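Local coordinates for flagellar protein FlgA (Thermotoga maritima, PDB 3FRN), which probably serves as a periplasmic chaperone that helps the P-ring of the flagellar basal body to form, at residues P39-L44 / S74-V79; V97-T102 / V133-L138; V146-N151 / R191-G196; D206-V211 / N236-E241. One frame throughout, in Å; residues are numbered along the deposited sequence.

Contacts 1 and 2 lie in the N-terminal half and touch each other, Leu41 packing on Leu135 and Val79 on Met137. Contact 1 is buried and mostly apolar, with one bridging water. Contact 2 is partly buried, and antiparallel backbone pairing with one beta bulge holds it together. Contacts 3 and 4 lie on the opposite side of the chain's centre, in the range assigned to the P-ring chaperone family. Both are surface contacts made largely by loops, contact 3 at the end of strand 132-148. Asn151 takes up a backbone N-H in contact 3. Contact 4 relies on a bulge at Gly237 and on the Tyr238 hydroxyl. Strand 132-148 serves both contact 2 and contact 3.

Contact 1 (P39-L44 / S74-V79); sequences PGLEYL and SLKNAV
Gly40 and Leu41 pack against the first turns of helix 74-87, largely through the aliphatic part of Lys76. Lys76 CB lies 3.6 Å from Gly40 O and also touches the CD2 methyl of Leu41. CG is anti to the backbone N (chi1 -179°), and Lys76 CG comes to 3.5 Å from Gly40 O. The next carbon stays beside the same oxygen, with Lys76 CD 3.9 Å from Gly40 O. The chain bends at chi2, and the amino end turns from the loop. The ammonium group makes a cation-pi contact with Phe80 of the same helix.

The side chains of Leu41 and Lys76 run past one another in opposing senses, and Leu41 CD2 reaches 3.8 Å from Lys76 CA. Leu75 adds a second apolar touch. Its CD2 methyl is 4.3 Å from Pro39 CD and also touches Leu41 CD1. One water joins the backbones by donating to Pro39 O and accepting from Lys76 N, at 2.9 Å from Lys76 N. It thus serves an N-H of the first helical turn.

Gly40 and Leu41 are backbone-bonded to Val69 of strand 65-69. Leu41 also packs on Leu135 of strand 132-148. Leu75 reaches Leu126 of strand 121-127. The contact therefore joins the N-terminal sheet to the helix of the HotDog-like region, where that helix lies against its own sheet.

Contact 2 (V97-T102 / V133-L138); sequences VKTFGT and VTLNML
Val133 stands across from Gly101 in a non-hydrogen-bonded pair, and its CG2 methyl is 3.3 Å from Thr102 O. Thr134 and Phe100 form a hydrogen-bonded pair. Thr134 N gives to Phe100 O at 2.8 Å, and Phe100 N returns a bond to Thr134 O. Beside them, Thr134 CB sits in plane at the edge of the Phe100 ring, 3.9 Å from Phe100 CD1. Leu135 faces Thr99 on the opposite side of the sheet, with Leu135 CD2 3.8 Å from Thr99 CG2.

Asn136 faces both Val97 and Lys98, which makes a classic beta bulge. Asn136 N gives to Lys98 O at 2.8 Å. Asn136 O accepts from Val97 N in a nearly straight bond (171°). The side-chain CG is anti to the carbonyl carbon (chi1 -72°), and the amide stands 72° from the Phe100 ring plane. Asn136 ND2 lies 3.6 Å from Phe100 CE1, near the ring plane. Asn136 OD1 meets the same edge in plane. Lys98 NZ comes to 3.6 Å from Asn136 OD1 without a hydrogen bond. An alanine in place of Asn136 would remove the amide, and would probably open a gap at the Phe100 edge and leave the Lys98 end freer to turn. Leu138 CB rests against Val97 CG1.

Strand 121-127 pairs with strand 132-148 through Val133, Leu135 and Met137. Leu135 packs on Leu41, and Thr99 OG1 is bonded to Ile36 N. This antiparallel pair thus belongs to the sheet of the HotDog-like region, and the Thr99 and Leu135 face meets the N-terminal region.

Contact 3 (V146-N151 / R191-G196); sequences VVLKRN and RYLKEG
Asn151 and Leu148 supply the two acceptors that hold segment 191-196. Asn151 OD1 accepts from Glu195 N at 2.8 Å, with an angle of 155° at the hydrogen and the donor tilted from the amide plane. With chi1 at -59°, Asn151 CG stands beside its own backbone N and 3.9 Å from Glu195 N. The rest of the amide is packed more than bonded. Asn151 ND2 is 3.6 Å from Tyr192 OH, which is a near approach and no hydrogen bond. The side chains of Asn151 and Lys194 lie side by side and point the same way, with Lys194 CD 3.6 Å from Asn151 ND2.

Leu148 O accepts from Gly196 N at 3.1 Å, in a fairly straight bond (163°). Leu193 O receives a CA-H...O contact from Asn151 CA at 3.4 Å. Lys149 O packs on the Glu195 side chain, 3.2 Å from Glu195 CG. Lys194 O is served outside the pair by the hydroxyl of Thr197. Apart from these polar groups, the side chains of Leu148 and Leu193 cross at about a right angle, with Leu148 CD1 3.6 Å from Leu193 CB.

Leu148 also shares a backbone bond with Thr197, and Lys149 one with Asp162. One backbone bond and one side-chain bond tie the 191-196 loop to the end of strand 132-148. Both segments lie in the SAF domain region, probably of beta-clip fold, as in its relatives.

Contact 4 (D206-V211 / N236-E241); sequences DPPDVV and NGYLGE
A classic beta bulge joins the segments, with Asp209 and Val210 both facing Gly237. Gly237 O accepts from Val210 N at 2.9 Å in a nearly straight bond (170°). It takes a second, weak bond from Asp209 N, bent to 120°. Gly237 N gives back to Val210 O at 2.8 Å.

Tyr238 meets residues 206-208 with its ring and hydroxyl. A chi1 of -65° sets CG beside the backbone N, and the ring comes to lie next to Pro208. The hydroxyl Tyr238 OH gives to Asp206 O at 2.8 Å, with the donor tilted from the carbonyl plane. Asp206 O itself lies in plane at the ring edge. Pro208 CB sits over one ring face, and Tyr238 CE1 is 3.5 Å from Pro208 CA. Pro207 O comes to 3.4 Å from Tyr238 CE1. An alanine in place of Tyr238 would probably leave Asp206 O without this donor and uncover the side of Pro208 that the ring now meets.

Asp209 OD2 accepts from Leu239 N, though the modelled bond is very short and its length is doubtful. A type II turn runs from Tyr238 to Glu241, closed by Glu241 N giving to Tyr238 O at 3.1 Å. Tyr238 N gives to Glu241 OE1, from above the carboxylate plane. Beyond the bulge, Asn236 OD1 is 3.4 Å from Val211 CA.

The two loops precede strands 215-219 and 242-246 of the C-terminal sheet. Gly240 and Glu241 are backbone-bonded to Val258 of strand 253-259, and Val210 packs on Val258 and Pro262.

Contact 1 (P39-L44 / S74-V79)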
# COMPACT_ATOMS: atom_id res chain seq x y z
N PRO A 39 5.44 22.66 12.32
CA PRO A 39 4.68 22.08 13.40
C PRO A 39 3.72 20.98 12.91
O PRO A 39 3.11 21.12 11.85
CB PRO A 39 3.88 23.27 13.94
CG PRO A 39 3.78 24.21 12.77
CD PRO A 39 5.09 24.07 12.08
N GLY A 40 3.62 19.91 13.70
CA GLY A 40 2.63 18.86 13.47
C GLY A 40 2.96 17.84 12.40
O GLY A 40 2.14 16.97 12.11
N LEU A 41 4.15 17.94 11.81
CA LEU A 41 4.60 17.02 10.76
C LEU A 41 5.63 16.02 11.28
O LEU A 41 6.38 16.30 12.22
CB LEU A 41 5.19 17.78 9.58
CG LEU A 41 4.30 18.76 8.80
CD1 LEU A 41 5.09 19.45 7.70
CD2 LEU A 41 3.11 18.05 8.20
N GLU A 42 5.67 14.85 10.64
CA GLU A 42 6.59 13.78 11.01
C GLU A 42 7.75 13.74 10.05
O GLU A 42 7.56 13.83 8.84
CB GLU A 42 5.88 12.44 10.96
CG GLU A 42 6.45 11.39 11.89
CD GLU A 42 5.83 11.41 13.28
OE1 GLU A 42 4.93 12.24 13.52
OE2 GLU A 42 6.23 10.57 14.12
N TYR A 43 8.96 13.58 10.57
CA TYR A 43 10.16 13.58 9.75
C TYR A 43 10.87 12.24 9.83
O TYR A 43 10.84 11.57 10.85
CB TYR A 43 11.12 14.70 10.20
CG TYR A 43 10.64 16.09 9.84
CD1 TYR A 43 9.53 16.64 10.47
CD2 TYR A 43 11.29 16.83 8.89
CE1 TYR A 43 9.07 17.89 10.12
CE2 TYR A 43 10.84 18.10 8.53
CZ TYR A 43 9.72 18.61 9.16
OH TYR A 43 9.27 19.86 8.83
N LEU A 44 11.54 11.87 8.75
CA LEU A 44 12.33 10.66 8.76
C LEU A 44 13.69 11.01 8.22
O LEU A 44 13.82 11.32 7.04
CB LEU A 44 11.67 9.62 7.86
CG LEU A 44 11.73 8.14 8.22
CD1 LEU A 44 10.94 7.84 9.49
CD2 LEU A 44 11.17 7.36 7.05
N SER A 74 -3.05 22.07 12.07
CA SER A 74 -3.74 22.70 10.95
C SER A 74 -2.93 22.65 9.66
O SER A 74 -3.48 22.40 8.59
CB SER A 74 -4.09 24.14 11.30
OG SER A 74 -2.91 24.87 11.59
N LEU A 75 -1.64 22.92 9.76
CA LEU A 75 -0.78 22.85 8.59
C LEU A 75 -0.76 21.40 8.05
O LEU A 75 -1.02 21.17 6.87
CB LEU A 75 0.64 23.32 8.93
CG LEU A 75 1.70 22.99 7.88
CD1 LEU A 75 1.41 23.74 6.59
CD2 LEU A 75 3.09 23.29 8.39
N LYS A 76 -0.45 20.46 8.94
CA LYS A 76 -0.49 19.02 8.66
C LYS A 76 -1.77 18.61 7.94
O LYS A 76 -1.71 18.00 6.87
CB LYS A 76 -0.41 18.24 9.98
CG LYS A 76 -0.43 16.74 9.79
CD LYS A 76 -1.40 16.08 10.76
CE LYS A 76 -1.53 14.61 10.46
NZ LYS A 76 -2.09 13.91 11.63
N ASN A 77 -2.92 18.95 8.53
CA ASN A 77 -4.22 18.68 7.94
C ASN A 77 -4.32 19.22 6.52
O ASN A 77 -4.75 18.52 5.61
CB ASN A 77 -5.35 19.27 8.79
CG ASN A 77 -5.71 18.41 10.00
OD1 ASN A 77 -6.77 18.59 10.60
ND2 ASN A 77 -4.83 17.49 10.37
N ALA A 78 -3.91 20.48 6.33
CA ALA A 78 -4.03 21.13 5.03
C ALA A 78 -3.05 20.53 4.01
O ALA A 78 -3.35 20.44 2.81
CB ALA A 78 -3.83 22.63 5.16
N VAL A 79 -1.90 20.10 4.50
CA VAL A 79 -0.92 19.38 3.69
C VAL A 79 -1.46 17.99 3.31
O VAL A 79 -1.50 17.65 2.12
CB VAL A 79 0.48 19.34 4.38
CG1 VAL A 79 1.41 18.29 3.75
CG2 VAL A 79 1.12 20.72 4.32
O HOH W 1 0.58 20.98 11.57

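Contact 2 (V97-T102 / V133-L138)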
# COMPACT_ATOMS: atom_id res chain seq x y z
N VAL A 97 11.25 13.65 4.16
CA VAL A 97 12.57 13.02 4.08
C VAL A 97 13.64 13.98 3.54
O VAL A 97 14.83 13.67 3.59
CB VAL A 97 12.57 11.71 3.23
CG1 VAL A 97 11.93 10.54 4.00
CG2 VAL A 97 11.94 11.92 1.86
N LYS A 98 13.20 15.12 3.02
CA LYS A 98 14.07 16.18 2.57
C LYS A 98 13.25 17.47 2.70
O LYS A 98 12.05 17.46 2.44
CB LYS A 98 14.47 15.95 1.11
CG LYS A 98 15.98 15.97 0.84
CD LYS A 98 16.32 15.76 -0.65
CE LYS A 98 16.19 14.30 -1.12
NZ LYS A 98 14.79 13.88 -1.49
N THR A 99 13.87 18.56 3.14
CA THR A 99 13.27 19.89 3.00
C THR A 99 14.20 20.86 2.27
O THR A 99 15.41 20.75 2.38
CB THR A 99 12.94 20.51 4.35
OG1 THR A 99 14.15 20.76 5.06
CG2 THR A 99 12.07 19.58 5.16
N PHE A 100 13.62 21.81 1.54
CA PHE A 100 14.36 22.92 0.95
C PHE A 100 13.68 24.24 1.29
O PHE A 100 12.47 24.30 1.45
CB PHE A 100 14.42 22.78 -0.57
CG PHE A 100 14.72 21.38 -1.03
CD1 PHE A 100 13.68 20.53 -1.41
CD2 PHE A 100 16.02 20.92 -1.08
CE1 PHE A 100 13.95 19.24 -1.83
CE2 PHE A 100 16.30 19.63 -1.50
CZ PHE A 100 15.26 18.79 -1.88
N GLY A 101 14.48 25.30 1.40
CA GLY A 101 13.97 26.64 1.71
C GLY A 101 14.53 27.24 2.98
O GLY A 101 15.64 26.92 3.41
N THR A 102 13.74 28.12 3.60
CA THR A 102 14.09 28.70 4.89
C THR A 102 12.98 28.45 5.91
O THR A 102 11.84 28.19 5.54
CB THR A 102 14.39 30.22 4.79
OG1 THR A 102 13.68 30.79 3.68
CG2 THR A 102 15.88 30.44 4.58
N VAL A 133 8.85 26.90 1.71
CA VAL A 133 9.37 25.58 2.09
C VAL A 133 8.89 24.47 1.12
O VAL A 133 7.70 24.35 0.87
CB VAL A 133 9.00 25.19 3.54
CG1 VAL A 133 9.69 23.90 3.97
CG2 VAL A 133 9.34 26.30 4.50
N THR A 134 9.83 23.70 0.58
CA THR A 134 9.50 22.44 -0.12
C THR A 134 9.79 21.22 0.80
O THR A 134 10.91 21.07 1.32
CB THR A 134 10.22 22.32 -1.48
OG1 THR A 134 10.24 23.60 -2.12
CG2 THR A 134 9.52 21.30 -2.42
N LEU A 135 8.78 20.39 1.03
CA LEU A 135 8.97 19.15 1.77
C LEU A 135 8.82 18.01 0.80
O LEU A 135 7.79 17.91 0.12
CB LEU A 135 7.90 18.96 2.85
CG LEU A 135 7.38 20.11 3.70
CD1 LEU A 135 6.05 19.67 4.29
CD2 LEU A 135 8.35 20.42 4.81
N ASN A 136 9.84 17.16 0.72
CA ASN A 136 9.72 15.91 -0.03
C ASN A 136 9.20 14.87 0.94
O ASN A 136 9.82 14.61 1.99
CB ASN A 136 11.05 15.51 -0.68
CG ASN A 136 11.41 16.40 -1.87
OD1 ASN A 136 12.23 16.03 -2.71
ND2 ASN A 136 10.81 17.58 -1.93
N MET A 137 8.03 14.34 0.63
CA MET A 137 7.32 13.48 1.57
C MET A 137 7.14 12.05 1.02
O MET A 137 6.64 11.86 -0.10
CB MET A 137 5.99 14.13 2.01
CG MET A 137 6.19 15.46 2.82
SD MET A 137 4.74 16.11 3.70
CE MET A 137 4.67 15.06 5.12
N LEU A 138 7.59 11.07 1.79
CA LEU A 138 7.42 9.66 1.46
C LEU A 138 6.09 9.18 2.02
O LEU A 138 5.80 9.35 3.21
CB LEU A 138 8.58 8.83 2.00
CG LEU A 138 8.66 7.32 1.77
CD1 LEU A 138 9.02 6.94 0.33
CD2 LEU A 138 9.68 6.74 2.71

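Contact 3 (V146-N151 / R191-G196)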
# COMPACT_ATOMS: atom_id res chain seq x y z
N VAL A 146 -2.77 -10.53 3.43
CA VAL A 146 -2.79 -11.99 3.38
C VAL A 146 -1.56 -12.51 2.64
O VAL A 146 -1.33 -12.19 1.48
CB VAL A 146 -4.10 -12.49 2.72
CG1 VAL A 146 -4.00 -13.96 2.35
CG2 VAL A 146 -5.28 -12.27 3.66
N VAL A 147 -0.76 -13.33 3.34
CA VAL A 147 0.49 -13.86 2.80
C VAL A 147 0.46 -15.39 2.86
O VAL A 147 -0.08 -15.96 3.81
CB VAL A 147 1.71 -13.29 3.59
CG1 VAL A 147 3.00 -14.04 3.27
CG2 VAL A 147 1.89 -11.80 3.30
N LEU A 148 1.02 -16.04 1.84
CA LEU A 148 1.05 -17.51 1.77
C LEU A 148 1.91 -18.20 2.83
O LEU A 148 3.07 -17.84 3.04
CB LEU A 148 1.47 -17.96 0.37
CG LEU A 148 0.40 -17.84 -0.72
CD1 LEU A 148 0.91 -18.41 -2.02
CD2 LEU A 148 -0.89 -18.55 -0.32
N LYS A 149 1.32 -19.19 3.50
CA LYS A 149 2.04 -20.09 4.41
C LYS A 149 2.75 -21.21 3.66
O LYS A 149 3.75 -21.73 4.13
CB LYS A 149 1.09 -20.74 5.43
CG LYS A 149 0.70 -19.87 6.60
CD LYS A 149 -0.62 -20.33 7.19
CE LYS A 149 -0.46 -21.26 8.36
NZ LYS A 149 -1.79 -21.56 8.95
N ARG A 150 2.22 -21.57 2.49
CA ARG A 150 2.76 -22.70 1.73
C ARG A 150 2.59 -22.52 0.23
O ARG A 150 1.82 -21.67 -0.22
CB ARG A 150 2.09 -24.01 2.19
CG ARG A 150 0.58 -24.00 2.07
CD ARG A 150 -0.08 -25.02 3.00
NE ARG A 150 0.37 -26.40 2.80
CZ ARG A 150 0.02 -27.19 1.78
NH1 ARG A 150 -0.79 -26.74 0.82
NH2 ARG A 150 0.49 -28.43 1.72
N ASN A 151 3.33 -23.31 -0.55
CA ASN A 151 3.25 -23.28 -2.01
C ASN A 151 1.90 -23.77 -2.51
O ASN A 151 1.34 -24.72 -1.97
CB ASN A 151 4.36 -24.12 -2.64
CG ASN A 151 5.75 -23.66 -2.24
OD1 ASN A 151 5.90 -22.65 -1.55
ND2 ASN A 151 6.76 -24.40 -2.66
N ARG A 191 -2.28 -19.27 -10.52
CA ARG A 191 -0.86 -19.58 -10.70
C ARG A 191 -0.19 -20.44 -9.63
O ARG A 191 -0.74 -20.69 -8.55
CB ARG A 191 -0.03 -18.31 -10.96
CG ARG A 191 -0.52 -17.04 -10.29
CD ARG A 191 0.15 -15.83 -10.92
NE ARG A 191 -0.05 -15.81 -12.37
CZ ARG A 191 -1.05 -15.18 -12.98
NH1 ARG A 191 -1.95 -14.50 -12.28
NH2 ARG A 191 -1.15 -15.23 -14.30
N TYR A 192 1.01 -20.91 -9.97
CA TYR A 192 1.89 -21.52 -9.00
C TYR A 192 2.62 -20.41 -8.24
O TYR A 192 3.43 -19.67 -8.81
CB TYR A 192 2.88 -22.46 -9.69
CG TYR A 192 3.96 -22.98 -8.76
CD1 TYR A 192 5.24 -22.43 -8.77
CD2 TYR A 192 3.70 -24.03 -7.88
CE1 TYR A 192 6.23 -22.91 -7.92
CE2 TYR A 192 4.68 -24.51 -7.02
CZ TYR A 192 5.94 -23.94 -7.05
OH TYR A 192 6.93 -24.42 -6.21
N LEU A 193 2.33 -20.31 -6.95
CA LEU A 193 2.93 -19.31 -6.09
C LEU A 193 3.72 -20.01 -5.00
O LEU A 193 3.37 -21.11 -4.58
CB LEU A 193 1.84 -18.41 -5.49
CG LEU A 193 1.33 -17.15 -6.19
CD1 LEU A 193 1.98 -16.90 -7.55
CD2 LEU A 193 -0.19 -17.16 -6.30
N LYS A 194 4.81 -19.38 -4.55
CA LYS A 194 5.63 -19.93 -3.49
C LYS A 194 5.25 -19.28 -2.17
O LYS A 194 4.68 -18.20 -2.16
CB LYS A 194 7.12 -19.71 -3.79
CG LYS A 194 7.67 -20.48 -4.99
CD LYS A 194 8.28 -21.82 -4.59
CE LYS A 194 9.77 -21.71 -4.28
NZ LYS A 194 10.42 -23.05 -4.15
N GLU A 195 5.56 -19.95 -1.06
CA GLU A 195 5.36 -19.39 0.28
C GLU A 195 5.99 -18.00 0.39
O GLU A 195 7.04 -17.73 -0.21
CB GLU A 195 5.96 -20.36 1.32
CG GLU A 195 6.00 -19.85 2.75
CD GLU A 195 6.99 -20.60 3.64
OE1 GLU A 195 7.14 -20.20 4.81
OE2 GLU A 195 7.61 -21.58 3.17
N GLY A 196 5.35 -17.11 1.14
CA GLY A 196 5.86 -15.75 1.32
C GLY A 196 5.26 -14.74 0.36
O GLY A 196 5.40 -13.53 0.53

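Contact 4 (D206-V211 / N236-E241)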
# COMPACT_ATOMS: atom_id res chain seq x y z
N ASP A 206 -12.58 -16.23 -8.71
CA ASP A 206 -13.72 -16.76 -7.97
C ASP A 206 -14.03 -18.20 -8.39
O ASP A 206 -13.73 -18.60 -9.51
CB ASP A 206 -14.92 -15.84 -8.17
CG ASP A 206 -14.79 -14.53 -7.41
OD1 ASP A 206 -15.46 -14.39 -6.36
OD2 ASP A 206 -14.02 -13.65 -7.85
N PRO A 207 -14.62 -18.99 -7.47
CA PRO A 207 -15.12 -20.32 -7.84
C PRO A 207 -16.26 -20.23 -8.86
O PRO A 207 -17.04 -19.27 -8.82
CB PRO A 207 -15.63 -20.89 -6.51
CG PRO A 207 -15.89 -19.69 -5.65
CD PRO A 207 -14.82 -18.71 -6.04
N PRO A 208 -16.34 -21.19 -9.80
CA PRO A 208 -17.36 -21.18 -10.85
C PRO A 208 -18.74 -21.48 -10.29
O PRO A 208 -18.84 -22.18 -9.29
CB PRO A 208 -16.92 -22.29 -11.81
CG PRO A 208 -15.51 -22.62 -11.42
CD PRO A 208 -15.43 -22.34 -9.95
N ASP A 209 -19.78 -20.96 -10.93
CA ASP A 209 -21.14 -21.15 -10.41
C ASP A 209 -21.67 -22.55 -10.70
O ASP A 209 -22.54 -23.06 -10.00
CB ASP A 209 -22.07 -20.07 -10.96
CG ASP A 209 -21.53 -18.66 -10.75
OD1 ASP A 209 -20.77 -18.45 -9.78
OD2 ASP A 209 -21.86 -17.77 -11.55
N VAL A 210 -21.15 -23.17 -11.76
CA VAL A 210 -21.31 -24.60 -12.01
C VAL A 210 -19.95 -25.23 -12.36
O VAL A 210 -19.09 -24.59 -12.96
CB VAL A 210 -22.33 -24.93 -13.15
CG1 VAL A 210 -23.74 -24.45 -12.80
CG2 VAL A 210 -21.87 -24.39 -14.49
N VAL A 211 -19.77 -26.48 -11.98
CA VAL A 211 -18.54 -27.19 -12.32
C VAL A 211 -18.81 -28.26 -13.37
O VAL A 211 -19.95 -28.72 -13.52
CB VAL A 211 -17.84 -27.79 -11.07
CG1 VAL A 211 -17.45 -26.69 -10.10
CG2 VAL A 211 -18.73 -28.82 -10.39
N ASN A 236 -16.81 -26.07 -16.73
CA ASN A 236 -17.03 -25.17 -15.60
C ASN A 236 -17.66 -23.88 -16.13
O ASN A 236 -17.46 -23.54 -17.29
CB ASN A 236 -15.72 -24.90 -14.88
CG ASN A 236 -15.19 -26.12 -14.15
OD1 ASN A 236 -15.32 -26.24 -12.93
ND2 ASN A 236 -14.61 -27.06 -14.90
N GLY A 237 -18.44 -23.19 -15.31
CA GLY A 237 -19.14 -22.00 -15.81
C GLY A 237 -19.60 -21.00 -14.77
O GLY A 237 -19.84 -21.34 -13.60
N TYR A 238 -19.73 -19.75 -15.20
CA TYR A 238 -20.19 -18.68 -14.31
C TYR A 238 -21.59 -18.28 -14.78
O TYR A 238 -22.00 -18.70 -15.86
CB TYR A 238 -19.22 -17.47 -14.36
CG TYR A 238 -17.83 -17.77 -13.80
CD1 TYR A 238 -17.57 -17.69 -12.44
CD2 TYR A 238 -16.79 -18.14 -14.64
CE1 TYR A 238 -16.32 -17.97 -11.92
CE2 TYR A 238 -15.53 -18.43 -14.13
CZ TYR A 238 -15.30 -18.33 -12.77
OH TYR A 238 -14.06 -18.60 -12.26
N LEU A 239 -22.32 -17.53 -13.99
CA LEU A 239 -23.57 -16.93 -14.40
C LEU A 239 -23.50 -16.25 -15.72
O LEU A 239 -22.61 -15.52 -15.93
CB LEU A 239 -23.92 -15.88 -13.40
CG LEU A 239 -25.18 -16.18 -12.63
CD1 LEU A 239 -26.34 -15.94 -13.60
CD2 LEU A 239 -25.14 -17.62 -12.07
N GLY A 240 -24.46 -16.45 -16.59
CA GLY A 240 -24.51 -15.74 -17.86
C GLY A 240 -23.71 -16.42 -18.93
O GLY A 240 -23.85 -16.08 -20.12
N GLU A 241 -22.86 -17.36 -18.53
CA GLU A 241 -22.10 -18.07 -19.55
C GLU A 241 -22.94 -19.18 -20.12
O GLU A 241 -23.80 -19.73 -19.43
CB GLU A 241 -20.76 -18.60 -19.02
CG GLU A 241 -19.81 -17.46 -18.63
CD GLU A 241 -18.46 -17.94 -18.14
OE1 GLU A 241 -18.39 -19.08 -17.62
OE2 GLU A 241 -17.48 -17.18 -18.28